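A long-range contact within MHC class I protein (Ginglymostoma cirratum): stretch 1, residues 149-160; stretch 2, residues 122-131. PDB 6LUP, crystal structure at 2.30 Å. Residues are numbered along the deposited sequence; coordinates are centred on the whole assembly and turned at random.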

ATOM      1  N   ALA A 149     -31.380  -1.966   8.589  1.00 51.25           N
ATOM      2  CA  ALA A 149     -31.053  -2.749   7.394  1.00 48.61           C
ATOM      3  C   ALA A 149     -29.643  -2.457   6.880  1.00 46.72           C
ATOM      4  O   ALA A 149     -28.930  -3.372   6.471  1.00 45.62           O
ATOM      5  CB  ALA A 149     -32.086  -2.526   6.299  1.00 47.61           C
ATOM      6  N   PHE A 150     -29.246  -1.189   6.918  1.00 45.85           N
ATOM      7  CA  PHE A 150     -27.880  -0.805   6.583  1.00 44.58           C
ATOM      8  C   PHE A 150     -26.893  -1.472   7.540  1.00 44.52           C
ATOM      9  O   PHE A 150     -25.948  -2.134   7.099  1.00 43.47           O
ATOM     10  CB  PHE A 150     -27.732   0.719   6.609  1.00 45.06           C
ATOM     11  CG  PHE A 150     -26.339   1.214   6.309  1.00 44.75           C
ATOM     12  CD1 PHE A 150     -25.726   0.944   5.083  1.00 44.02           C
ATOM     13  CD2 PHE A 150     -25.649   1.983   7.241  1.00 45.36           C
ATOM     14  CE1 PHE A 150     -24.447   1.413   4.805  1.00 43.58           C
ATOM     15  CE2 PHE A 150     -24.373   2.459   6.968  1.00 45.08           C
ATOM     16  CZ  PHE A 150     -23.770   2.172   5.750  1.00 44.16           C
ATOM     17  N   ASN A 151     -27.144  -1.317   8.840  1.00 45.11           N
ATOM     18  CA  ASN A 151     -26.254  -1.820   9.891  1.00 45.47           C
ATOM     19  C   ASN A 151     -26.074  -3.332   9.879  1.00 45.07           C
ATOM     20  O   ASN A 151     -24.944  -3.827   9.869  1.00 44.30           O
ATOM     21  CB  ASN A 151     -26.736  -1.368  11.275  1.00 46.91           C
ATOM     22  CG  ASN A 151     -26.522   0.114  11.519  1.00 47.46           C
ATOM     23  OD1 ASN A 151     -25.661   0.744  10.905  1.00 47.14           O
ATOM     24  ND2 ASN A 151     -27.310   0.681  12.422  1.00 48.89           N
ATOM     25  N   GLN A 152     -27.188  -4.059   9.878  1.00 45.47           N
ATOM     26  CA  GLN A 152     -27.154  -5.515   9.860  1.00 45.48           C
ATOM     27  C   GLN A 152     -26.566  -6.035   8.554  1.00 43.45           C
ATOM     28  O   GLN A 152     -25.837  -7.030   8.548  1.00 43.03           O
ATOM     29  CB  GLN A 152     -28.547  -6.099  10.110  1.00 47.16           C
ATOM     30  CG  GLN A 152     -28.986  -6.046  11.567  1.00 49.78           C
ATOM     31  CD  GLN A 152     -28.005  -6.732  12.508  1.00 51.48           C
ATOM     32  OE1 GLN A 152     -27.721  -7.927  12.375  1.00 52.33           O
ATOM     33  NE2 GLN A 152     -27.483  -5.975  13.470  1.00 52.41           N
ATOM     34  N   GLY A 153     -26.876  -5.345   7.459  1.00 42.13           N
ATOM     35  CA  GLY A 153     -26.327  -5.667   6.144  1.00 40.43           C
ATOM     36  C   GLY A 153     -24.813  -5.566   6.114  1.00 39.54           C
ATOM     37  O   GLY A 153     -24.126  -6.514   5.726  1.00 38.82           O
ATOM     38  N   THR A 154     -24.299  -4.412   6.533  1.00 39.15           N
ATOM     39  CA  THR A 154     -22.862  -4.180   6.635  1.00 38.81           C
ATOM     40  C   THR A 154     -22.197  -5.248   7.511  1.00 39.56           C
ATOM     41  O   THR A 154     -21.142  -5.788   7.160  1.00 39.18           O
ATOM     42  CB  THR A 154     -22.580  -2.778   7.206  1.00 38.99           C
ATOM     43  OG1 THR A 154     -23.193  -1.793   6.369  1.00 38.73           O
ATOM     44  CG2 THR A 154     -21.086  -2.508   7.298  1.00 38.84           C
ATOM     45  N   LYS A 155     -22.832  -5.554   8.641  1.00 40.52           N
ATOM     46  CA  LYS A 155     -22.340  -6.568   9.561  1.00 41.51           C
ATOM     47  C   LYS A 155     -22.331  -7.937   8.893  1.00 41.06           C
ATOM     48  O   LYS A 155     -21.387  -8.708   9.069  1.00 41.21           O
ATOM     49  CB  LYS A 155     -23.196  -6.595  10.823  1.00 43.47           C
ATOM     50  CG  LYS A 155     -22.698  -7.520  11.923  1.00 45.09           C
ATOM     51  CD  LYS A 155     -23.817  -7.796  12.914  1.00 47.18           C
ATOM     52  CE  LYS A 155     -23.356  -8.634  14.095  1.00 48.70           C
ATOM     53  NZ  LYS A 155     -22.740  -7.802  15.163  1.00 49.93           N
ATOM     54  N   GLY A 156     -23.384  -8.230   8.129  1.00 40.38           N
ATOM     55  CA  GLY A 156     -23.475  -9.472   7.372  1.00 39.38           C
ATOM     56  C   GLY A 156     -22.369  -9.594   6.340  1.00 38.49           C
ATOM     57  O   GLY A 156     -21.853 -10.685   6.103  1.00 38.76           O
ATOM     58  N   TYR A 157     -21.993  -8.475   5.725  1.00 37.48           N
ATOM     59  CA  TYR A 157     -20.880  -8.478   4.780  1.00 36.69           C
ATOM     60  C   TYR A 157     -19.552  -8.775   5.475  1.00 36.84           C
ATOM     61  O   TYR A 157     -18.825  -9.686   5.073  1.00 36.59           O
ATOM     62  CB  TYR A 157     -20.781  -7.161   4.003  1.00 35.65           C
ATOM     63  CG  TYR A 157     -19.497  -7.055   3.216  1.00 35.13           C
ATOM     64  CD1 TYR A 157     -19.366  -7.673   1.973  1.00 34.75           C
ATOM     65  CD2 TYR A 157     -18.400  -6.355   3.725  1.00 35.19           C
ATOM     66  CE1 TYR A 157     -18.187  -7.591   1.255  1.00 34.52           C
ATOM     67  CE2 TYR A 157     -17.214  -6.271   3.014  1.00 34.78           C
ATOM     68  CZ  TYR A 157     -17.115  -6.890   1.781  1.00 34.42           C
ATOM     69  OH  TYR A 157     -15.941  -6.803   1.072  1.00 34.39           O
ATOM     70  N   LEU A 158     -19.247  -8.004   6.514  1.00 37.28           N
ATOM     71  CA  LEU A 158     -17.973  -8.117   7.210  1.00 37.91           C
ATOM     72  C   LEU A 158     -17.764  -9.492   7.838  1.00 39.04           C
ATOM     73  O   LEU A 158     -16.666 -10.045   7.764  1.00 39.44           O
ATOM     74  CB  LEU A 158     -17.827  -7.018   8.271  1.00 38.19           C
ATOM     75  CG  LEU A 158     -17.770  -5.551   7.820  1.00 37.63           C
ATOM     76  CD1 LEU A 158     -17.655  -4.635   9.030  1.00 37.87           C
ATOM     77  CD2 LEU A 158     -16.640  -5.283   6.830  1.00 36.62           C
ATOM     78  N   GLU A 159     -18.820 -10.040   8.434  1.00 40.09           N
ATOM     79  CA  GLU A 159     -18.737 -11.317   9.143  1.00 41.10           C
ATOM     80  C   GLU A 159     -19.016 -12.527   8.260  1.00 40.94           C
ATOM     81  O   GLU A 159     -18.500 -13.613   8.519  1.00 41.53           O
ATOM     82  CB  GLU A 159     -19.689 -11.335  10.335  1.00 42.74           C
ATOM     83  CG  GLU A 159     -19.274 -10.441  11.493  1.00 43.93           C
ATOM     84  CD  GLU A 159     -20.303 -10.411  12.612  1.00 45.78           C
ATOM     85  OE1 GLU A 159     -21.349 -11.090  12.485  1.00 46.26           O
ATOM     86  OE2 GLU A 159     -20.067  -9.706  13.617  1.00 46.64           O
ATOM     87  N   GLY A 160     -19.841 -12.351   7.233  1.00 40.06           N
ATOM     88  CA  GLY A 160     -20.267 -13.479   6.407  1.00 39.76           C
ATOM     89  C   GLY A 160     -19.711 -13.470   4.996  1.00 38.74           C
ATOM     90  O   GLY A 160     -18.874 -14.306   4.640  1.00 38.78           O
TER
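Stretch 2 (122-131) SLDKDKMVWV

Stretch 2 is a β-hairpin laid against one side of the 149-160 helix. Strands 122-124 and 129-131 pair antiparallel, with S122 N to V131 O at 3.0 Å and D124 N to V129 O at 2.8 Å. Between them, 125-127 take helical phi/psi, and M128 closes the turn with positive phi (55/48). The turn is held from inside by D124, whose chi1 is t: its OD1 accepts a good bond from K127 N (3.0 Å) and a weak one from D126 N (3.0 Å). As the hairpin passes from K125 to M128 the helix is met in reverse, M128 lying nearest N151 (CA to CA 7.2 Å) and K125 nearest K155 (6.9 Å), one helical turn further on.

Two buried side chains make a clear hydrogen bond across the stretches. W130, chi1 m and chi2 90°, points its CA-to-CB bond toward the helix and brings its indole nitrogen to N151, NE1 to OD1 2.6 Å, with the oxygen near the ring plane, where an N-H can reach it. N151 starts sideways; chi1 m and chi2 -24° bring OD1 to the indole, while ND2 is bonded elsewhere in the structure. F150, also starting sideways, uses chi1 t to carry its ring to the same tryptophan. The planes are 12° apart but slid, centroids 5.7 Å, so the rings barely overlap although F150 CE2 comes within 3.4 Å of W130 CZ2.

M128 has all three chi angles m, a folded shape that brings its methyl back to the helix: CE lies 3.3 Å from N151 O and 3.7 Å from N151 CB. Its CG is also 3.6 Å from K155 NZ.

K155 is extended through chi3 (t, t, t) and then turns at chi4 (p), leaving NZ 3.2 Å from K125 O. The same NZ makes a long salt bridge to E159 OE2, 3.6 Å, along the helix. K125 is t, t, p, t; its bend at chi3 accompanies a course toward E159, with CE 3.2 Å and NZ 3.5 Å from OE2, the latter a salt bridge. One carboxylate oxygen thus serves two lysines, one from each stretch.

Beside this polar cluster, L123 (t, p) offers CD2 to T154 CG2 at 4.3 Å and to L158 CD1 at 4.4 Å, a looser apolar contact. T154 keeps chi1 at m, which lets OG1 bond back to F150 O (2.9 Å) and leaves the methyl for the leucine. The rule is compact: aromatic and amide at one end, shared charge at the other.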

ATOM      1  N   SER A 122     -16.747   5.482  11.806  1.00 50.80           N
ATOM      2  CA  SER A 122     -16.442   4.054  11.712  1.00 50.35           C
ATOM      3  C   SER A 122     -17.419   3.232  12.547  1.00 51.26           C
ATOM      4  O   SER A 122     -18.078   3.767  13.440  1.00 52.84           O
ATOM      5  CB  SER A 122     -14.992   3.768  12.125  1.00 50.17           C
ATOM      6  OG  SER A 122     -14.719   4.233  13.434  1.00 51.53           O
ATOM      7  N   LEU A 123     -17.515   1.936  12.256  1.00 50.58           N
ATOM      8  CA  LEU A 123     -18.469   1.078  12.949  1.00 51.86           C
ATOM      9  C   LEU A 123     -17.853   0.253  14.072  1.00 53.61           C
ATOM     10  O   LEU A 123     -16.878  -0.468  13.862  1.00 53.05           O
ATOM     11  CB  LEU A 123     -19.189   0.149  11.960  1.00 50.43           C
ATOM     12  CG  LEU A 123     -20.019  -1.012  12.529  1.00 50.81           C
ATOM     13  CD1 LEU A 123     -21.315  -0.524  13.165  1.00 51.87           C
ATOM     14  CD2 LEU A 123     -20.314  -2.052  11.458  1.00 49.62           C
ATOM     15  N   ASP A 124     -18.439   0.361  15.262  1.00 55.93           N
ATOM     16  CA  ASP A 124     -18.187  -0.597  16.326  1.00 58.01           C
ATOM     17  C   ASP A 124     -19.088  -1.799  16.066  1.00 58.02           C
ATOM     18  O   ASP A 124     -20.303  -1.723  16.241  1.00 58.61           O
ATOM     19  CB  ASP A 124     -18.479   0.018  17.699  1.00 60.91           C
ATOM     20  CG  ASP A 124     -18.119  -0.909  18.857  1.00 63.04           C
ATOM     21  OD1 ASP A 124     -18.244  -2.149  18.720  1.00 63.31           O
ATOM     22  OD2 ASP A 124     -17.718  -0.389  19.920  1.00 65.06           O
ATOM     23  N   LYS A 125     -18.481  -2.903  15.639  1.00 57.65           N
ATOM     24  CA  LYS A 125     -19.218  -4.101  15.247  1.00 57.47           C
ATOM     25  C   LYS A 125     -19.853  -4.802  16.450  1.00 59.56           C
ATOM     26  O   LYS A 125     -20.931  -5.385  16.334  1.00 59.54           O
ATOM     27  CB  LYS A 125     -18.294  -5.059  14.484  1.00 56.00           C
ATOM     28  CG  LYS A 125     -19.007  -6.095  13.621  1.00 55.21           C
ATOM     29  CD  LYS A 125     -18.028  -7.033  12.921  1.00 54.07           C
ATOM     30  CE  LYS A 125     -17.406  -8.040  13.884  1.00 55.13           C
ATOM     31  NZ  LYS A 125     -16.611  -9.092  13.187  1.00 54.50           N
ATOM     32  N   ASP A 126     -19.185  -4.737  17.601  1.00 61.71           N
ATOM     33  CA  ASP A 126     -19.662  -5.407  18.817  1.00 64.28           C
ATOM     34  C   ASP A 126     -20.881  -4.719  19.422  1.00 64.91           C
ATOM     35  O   ASP A 126     -21.869  -5.377  19.746  1.00 66.05           O
ATOM     36  CB  ASP A 126     -18.537  -5.537  19.851  1.00 66.16           C
ATOM     37  CG  ASP A 126     -17.342  -6.326  19.325  1.00 66.58           C
ATOM     38  OD1 ASP A 126     -17.455  -6.953  18.242  1.00 65.68           O
ATOM     39  OD2 ASP A 126     -16.284  -6.317  19.995  1.00 67.31           O
ATOM     40  N   LYS A 127     -20.807  -3.397  19.558  1.00 64.51           N
ATOM     41  CA  LYS A 127     -21.929  -2.594  20.043  1.00 64.83           C
ATOM     42  C   LYS A 127     -22.963  -2.338  18.948  1.00 62.63           C
ATOM     43  O   LYS A 127     -24.099  -1.969  19.241  1.00 63.37           O
ATOM     44  CB  LYS A 127     -21.429  -1.252  20.589  1.00 66.14           C
ATOM     45  CG  LYS A 127     -20.551  -1.344  21.828  1.00 68.47           C
ATOM     46  CD  LYS A 127     -21.362  -1.634  23.082  1.00 71.41           C
ATOM     47  CE  LYS A 127     -20.486  -1.609  24.324  1.00 73.64           C
ATOM     48  NZ  LYS A 127     -21.224  -2.047  25.542  1.00 75.90           N
ATOM     49  N   MET A 128     -22.554  -2.540  17.695  1.00 60.10           N
ATOM     50  CA  MET A 128     -23.356  -2.206  16.508  1.00 58.14           C
ATOM     51  C   MET A 128     -23.804  -0.745  16.491  1.00 58.22           C
ATOM     52  O   MET A 128     -24.972  -0.432  16.244  1.00 58.02           O
ATOM     53  CB  MET A 128     -24.528  -3.177  16.309  1.00 57.93           C
ATOM     54  CG  MET A 128     -24.131  -4.494  15.658  1.00 56.84           C
ATOM     55  SD  MET A 128     -23.120  -4.305  14.169  1.00 55.22           S
ATOM     56  CE  MET A 128     -24.232  -3.404  13.090  1.00 53.84           C
ATOM     57  N   VAL A 129     -22.845   0.138  16.750  1.00 58.15           N
ATOM     58  CA  VAL A 129     -23.070   1.578  16.760  1.00 58.67           C
ATOM     59  C   VAL A 129     -21.934   2.259  15.990  1.00 57.25           C
ATOM     60  O   VAL A 129     -20.804   1.760  15.960  1.00 56.40           O
ATOM     61  CB  VAL A 129     -23.210   2.114  18.216  1.00 60.99           C
ATOM     62  CG1 VAL A 129     -21.865   2.159  18.935  1.00 61.31           C
ATOM     63  CG2 VAL A 129     -23.884   3.476  18.245  1.00 61.82           C
ATOM     64  N   TRP A 130     -22.242   3.380  15.345  1.00 57.08           N
ATOM     65  CA  TRP A 130     -21.235   4.148  14.617  1.00 56.55           C
ATOM     66  C   TRP A 130     -20.568   5.171  15.527  1.00 58.38           C
ATOM     67  O   TRP A 130     -21.234   5.827  16.329  1.00 59.83           O
ATOM     68  CB  TRP A 130     -21.856   4.844  13.408  1.00 55.61           C
ATOM     69  CG  TRP A 130     -22.365   3.886  12.377  1.00 54.39           C
ATOM     70  CD1 TRP A 130     -23.617   3.349  12.309  1.00 54.21           C
ATOM     71  CD2 TRP A 130     -21.634   3.344  11.265  1.00 52.66           C
ATOM     72  NE1 TRP A 130     -23.716   2.510  11.224  1.00 52.69           N
ATOM     73  CE2 TRP A 130     -22.514   2.486  10.567  1.00 51.83           C
ATOM     74  CE3 TRP A 130     -20.325   3.503  10.790  1.00 51.70           C
ATOM     75  CZ2 TRP A 130     -22.125   1.787   9.418  1.00 50.05           C
ATOM     76  CZ3 TRP A 130     -19.940   2.806   9.645  1.00 50.01           C
ATOM     77  CH2 TRP A 130     -20.838   1.960   8.974  1.00 49.15           C
ATOM     78  N   VAL A 131     -19.250   5.295  15.401  1.00 58.61           N
ATOM     79  CA  VAL A 131     -18.490   6.253  16.203  1.00 60.14           C
ATOM     80  C   VAL A 131     -17.867   7.347  15.333  1.00 60.05           C
ATOM     81  O   VAL A 131     -17.416   7.089  14.216  1.00 58.60           O
ATOM     82  CB  VAL A 131     -17.430   5.563  17.106  1.00 60.33           C
ATOM     83  CG1 VAL A 131     -18.072   4.470  17.951  1.00 60.85           C
ATOM     84  CG2 VAL A 131     -16.288   4.985  16.289  1.00 59.19           C
TER